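Local coordinates for BILBO1_N domain-containing protein (Trypanosoma brucei equiperdum, PDB 7A1I) that is of unknown function but carries a ubiquitin-like BILBO1 N-terminal domain, which may point to a cytoskeletal role, at residues 10-21 with 43-54. Numbering follows the deposited sequence.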
# COMPACT_ATOMS: atom_id res chain seq x y z
N VAL A 10 0.57 -2.32 -2.82
CA VAL A 10 0.31 -1.41 -1.71
C VAL A 10 1.66 -0.90 -1.23
O VAL A 10 2.55 -1.71 -0.93
CB VAL A 10 -0.43 -2.10 -0.56
CG1 VAL A 10 -0.73 -1.10 0.53
CG2 VAL A 10 -1.74 -2.73 -1.10
N ALA A 11 1.84 0.42 -1.21
CA ALA A 11 3.13 0.98 -0.81
C ALA A 11 2.92 1.94 0.36
O ALA A 11 1.79 2.36 0.65
CB ALA A 11 3.84 1.69 -1.97
N THR A 12 4.01 2.20 1.08
CA THR A 12 3.99 3.11 2.23
C THR A 12 5.42 3.54 2.54
O THR A 12 6.37 3.00 1.98
CB THR A 12 3.31 2.46 3.46
OG1 THR A 12 2.93 3.47 4.42
CG2 THR A 12 4.19 1.41 4.11
N ASP A 13 5.56 4.50 3.44
CA ASP A 13 6.86 5.04 3.82
C ASP A 13 7.44 4.30 5.02
O ASP A 13 6.75 4.07 6.01
CB ASP A 13 6.73 6.54 4.13
CG ASP A 13 8.06 7.20 4.42
OD1 ASP A 13 8.66 7.76 3.47
OD2 ASP A 13 8.51 7.19 5.59
N CYS A 14 8.72 3.96 4.94
CA CYS A 14 9.44 3.32 6.03
C CYS A 14 10.75 4.07 6.20
O CYS A 14 11.69 3.90 5.41
CB CYS A 14 9.65 1.83 5.76
SG CYS A 14 10.42 0.97 7.15
N ASP A 15 10.77 4.94 7.22
CA ASP A 15 11.94 5.73 7.60
C ASP A 15 12.54 6.47 6.41
O ASP A 15 13.76 6.57 6.25
CB ASP A 15 12.98 4.85 8.28
CG ASP A 15 12.67 4.62 9.75
OD1 ASP A 15 11.62 5.12 10.21
OD2 ASP A 15 13.46 3.94 10.44
N GLY A 16 11.66 7.03 5.58
CA GLY A 16 12.05 7.83 4.44
C GLY A 16 12.07 7.09 3.11
O GLY A 16 12.00 7.74 2.07
N GLU A 17 12.16 5.76 3.13
CA GLU A 17 12.20 4.96 1.92
C GLU A 17 10.82 4.38 1.62
O GLU A 17 10.05 4.08 2.53
CB GLU A 17 13.22 3.82 2.05
CG GLU A 17 14.66 4.30 2.25
CD GLU A 17 15.62 3.14 2.46
OE1 GLU A 17 15.54 2.15 1.70
OE2 GLU A 17 16.44 3.21 3.41
N LYS A 18 10.48 4.23 0.35
CA LYS A 18 9.18 3.66 -0.00
C LYS A 18 9.28 2.13 -0.10
O LYS A 18 10.23 1.61 -0.69
CB LYS A 18 8.64 4.24 -1.31
CG LYS A 18 8.68 5.76 -1.36
CD LYS A 18 7.91 6.39 -0.21
CE LYS A 18 8.17 7.90 -0.15
NZ LYS A 18 7.39 8.60 0.91
N VAL A 19 8.33 1.44 0.52
CA VAL A 19 8.27 -0.03 0.50
C VAL A 19 6.96 -0.42 -0.19
O VAL A 19 5.90 0.10 0.15
CB VAL A 19 8.31 -0.64 1.91
CG1 VAL A 19 8.19 -2.17 1.83
CG2 VAL A 19 9.57 -0.25 2.62
N ASN A 20 7.06 -1.35 -1.14
CA ASN A 20 5.94 -1.76 -1.98
C ASN A 20 5.76 -3.27 -1.85
O ASN A 20 6.73 -4.02 -1.94
CB ASN A 20 6.22 -1.36 -3.44
CG ASN A 20 4.97 -1.33 -4.29
OD1 ASN A 20 3.86 -1.33 -3.78
ND2 ASN A 20 5.14 -1.31 -5.60
N LEU A 21 4.51 -3.71 -1.62
CA LEU A 21 4.11 -5.11 -1.48
C LEU A 21 3.03 -5.47 -2.50
O LEU A 21 2.12 -4.69 -2.76
CB LEU A 21 3.54 -5.39 -0.08
CG LEU A 21 4.41 -5.02 1.12
CD1 LEU A 21 3.68 -5.34 2.41
CD2 LEU A 21 5.73 -5.76 1.05
N PHE A 43 2.66 -4.78 6.96
CA PHE A 43 3.64 -3.73 7.24
C PHE A 43 4.04 -3.70 8.70
O PHE A 43 5.18 -3.33 9.01
CB PHE A 43 3.11 -2.36 6.80
CG PHE A 43 3.17 -2.14 5.33
CD1 PHE A 43 2.03 -1.75 4.63
CD2 PHE A 43 4.35 -2.34 4.63
CE1 PHE A 43 2.08 -1.55 3.26
CE2 PHE A 43 4.41 -2.14 3.27
CZ PHE A 43 3.27 -1.75 2.57
N ASN A 44 3.15 -4.09 9.62
CA ASN A 44 3.63 -4.25 10.99
C ASN A 44 4.70 -5.33 11.08
O ASN A 44 5.72 -5.15 11.75
CB ASN A 44 2.46 -4.54 11.92
CG ASN A 44 1.84 -3.28 12.48
OD1 ASN A 44 2.43 -2.61 13.31
ND2 ASN A 44 0.62 -2.95 12.03
N ASN A 45 4.50 -6.46 10.38
CA ASN A 45 5.55 -7.48 10.38
C ASN A 45 6.81 -6.99 9.67
O ASN A 45 7.93 -7.34 10.07
CB ASN A 45 5.04 -8.76 9.72
CG ASN A 45 4.18 -9.59 10.66
OD1 ASN A 45 4.36 -9.54 11.87
ND2 ASN A 45 3.23 -10.33 10.09
N TYR A 46 6.65 -6.21 8.61
CA TYR A 46 7.82 -5.65 7.94
C TYR A 46 8.61 -4.74 8.88
O TYR A 46 9.82 -4.93 9.07
CB TYR A 46 7.39 -4.90 6.67
CG TYR A 46 8.56 -4.37 5.87
CD1 TYR A 46 8.95 -3.04 5.98
CD2 TYR A 46 9.28 -5.20 5.02
CE1 TYR A 46 10.05 -2.55 5.26
CE2 TYR A 46 10.36 -4.72 4.29
CZ TYR A 46 10.73 -3.39 4.41
OH TYR A 46 11.80 -2.92 3.68
N PHE A 47 7.92 -3.80 9.54
CA PHE A 47 8.56 -2.94 10.53
C PHE A 47 9.29 -3.76 11.59
O PHE A 47 10.42 -3.41 11.98
CB PHE A 47 7.54 -2.03 11.23
CG PHE A 47 7.17 -0.79 10.45
CD1 PHE A 47 7.41 -0.68 9.09
CD2 PHE A 47 6.60 0.30 11.12
CE1 PHE A 47 7.06 0.48 8.40
CE2 PHE A 47 6.25 1.47 10.44
CZ PHE A 47 6.48 1.56 9.07
N ARG A 48 8.67 -4.85 12.07
CA ARG A 48 9.35 -5.69 13.07
C ARG A 48 10.59 -6.33 12.48
O ARG A 48 11.61 -6.48 13.17
CB ARG A 48 8.42 -6.78 13.61
CG ARG A 48 7.13 -6.30 14.22
CD ARG A 48 7.33 -5.43 15.45
NE ARG A 48 6.10 -4.68 15.70
CZ ARG A 48 5.92 -3.40 15.40
NH1 ARG A 48 6.93 -2.68 14.89
NH2 ARG A 48 4.75 -2.82 15.65
N LEU A 49 10.52 -6.74 11.22
CA LEU A 49 11.67 -7.36 10.56
C LEU A 49 12.83 -6.38 10.44
O LEU A 49 14.00 -6.78 10.57
CB LEU A 49 11.25 -7.88 9.19
CG LEU A 49 12.29 -8.60 8.34
CD1 LEU A 49 12.65 -9.94 8.96
CD2 LEU A 49 11.76 -8.77 6.93
N LYS A 50 12.54 -5.11 10.19
CA LYS A 50 13.57 -4.09 10.01
C LYS A 50 14.06 -3.49 11.32
O LYS A 50 14.99 -2.68 11.31
CB LYS A 50 13.02 -2.97 9.10
CG LYS A 50 12.72 -3.44 7.69
CD LYS A 50 13.98 -4.08 7.09
CE LYS A 50 13.63 -5.27 6.19
NZ LYS A 50 14.84 -5.84 5.54
N GLY A 51 13.49 -3.92 12.45
CA GLY A 51 13.88 -3.42 13.76
C GLY A 51 13.17 -2.16 14.19
O GLY A 51 13.61 -1.53 15.16
N ILE A 52 12.10 -1.79 13.54
CA ILE A 52 11.34 -0.61 13.90
C ILE A 52 10.35 -0.99 15.00
O ILE A 52 9.62 -1.98 14.87
CB ILE A 52 10.61 -0.03 12.67
CG1 ILE A 52 11.65 0.50 11.69
CG2 ILE A 52 9.65 1.08 13.08
CD1 ILE A 52 11.50 -0.07 10.31
N SER A 53 10.37 -0.24 16.09
CA SER A 53 9.56 -0.57 17.26
C SER A 53 8.15 0.02 17.19
O SER A 53 7.23 -0.54 17.80
CB SER A 53 10.25 -0.08 18.53
OG SER A 53 10.80 1.20 18.32
N ARG A 54 7.96 1.13 16.49
CA ARG A 54 6.63 1.74 16.42
C ARG A 54 5.71 0.91 15.54
O ARG A 54 6.14 0.21 14.62
CB ARG A 54 6.71 3.17 15.91
CG ARG A 54 7.01 3.29 14.44
CD ARG A 54 7.21 4.74 14.03
NE ARG A 54 7.56 4.85 12.61
CZ ARG A 54 8.80 4.86 12.15
NH1 ARG A 54 9.82 4.79 13.00
NH2 ARG A 54 9.03 4.95 10.85
O HOH W 1 8.32 6.34 7.97
O HOH W 2 13.12 4.02 13.15
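V10 meets F43 in two ways: its carbonyl O lies in the ring plane, 3.6 Å from CZ, and its CG1 packs beside CE1. T12 sets CG2 over the centre of the same ring, 3.5 Å from the centroid and 6° off the normal, a CH-pi contact. Its OG1, anti to the backbone N (chi1 -163°), turns instead to the carbonyl of L88. C14 SG touches three side chains, 3.5 Å from I52 CD1 and in sulfur-aromatic contact with two rings, oblique to F47 and at the edge of Y46. At the hairpin tip, D15 forms a salt bridge with R54: NH2 gives OD1 a nearly straight bond (2.7 Å, 169°), OD1 lying in the guanidinium plane and NH2 almost in line with the D15 C-O bond, with a weak second bond from NH1. One water accepts from the N of D15, another donates to D15 OD2; each has a weak link to R54. On the returning strand, V19 places CG1 over a face of Y46, 4.0 Å from the centroid, while CG2 touches CE1. L21 CD1 then covers the F43 face opposite T12, 3.4 Å from CE2, so the ring is held between side chains of the two strands. Helix 32-50 thus packs across the hairpin of strands 6-14 and 17-25, closed by a type I' turn: the beta-hairpin-and-helix core of the ubiquitin-like beta-grasp fold.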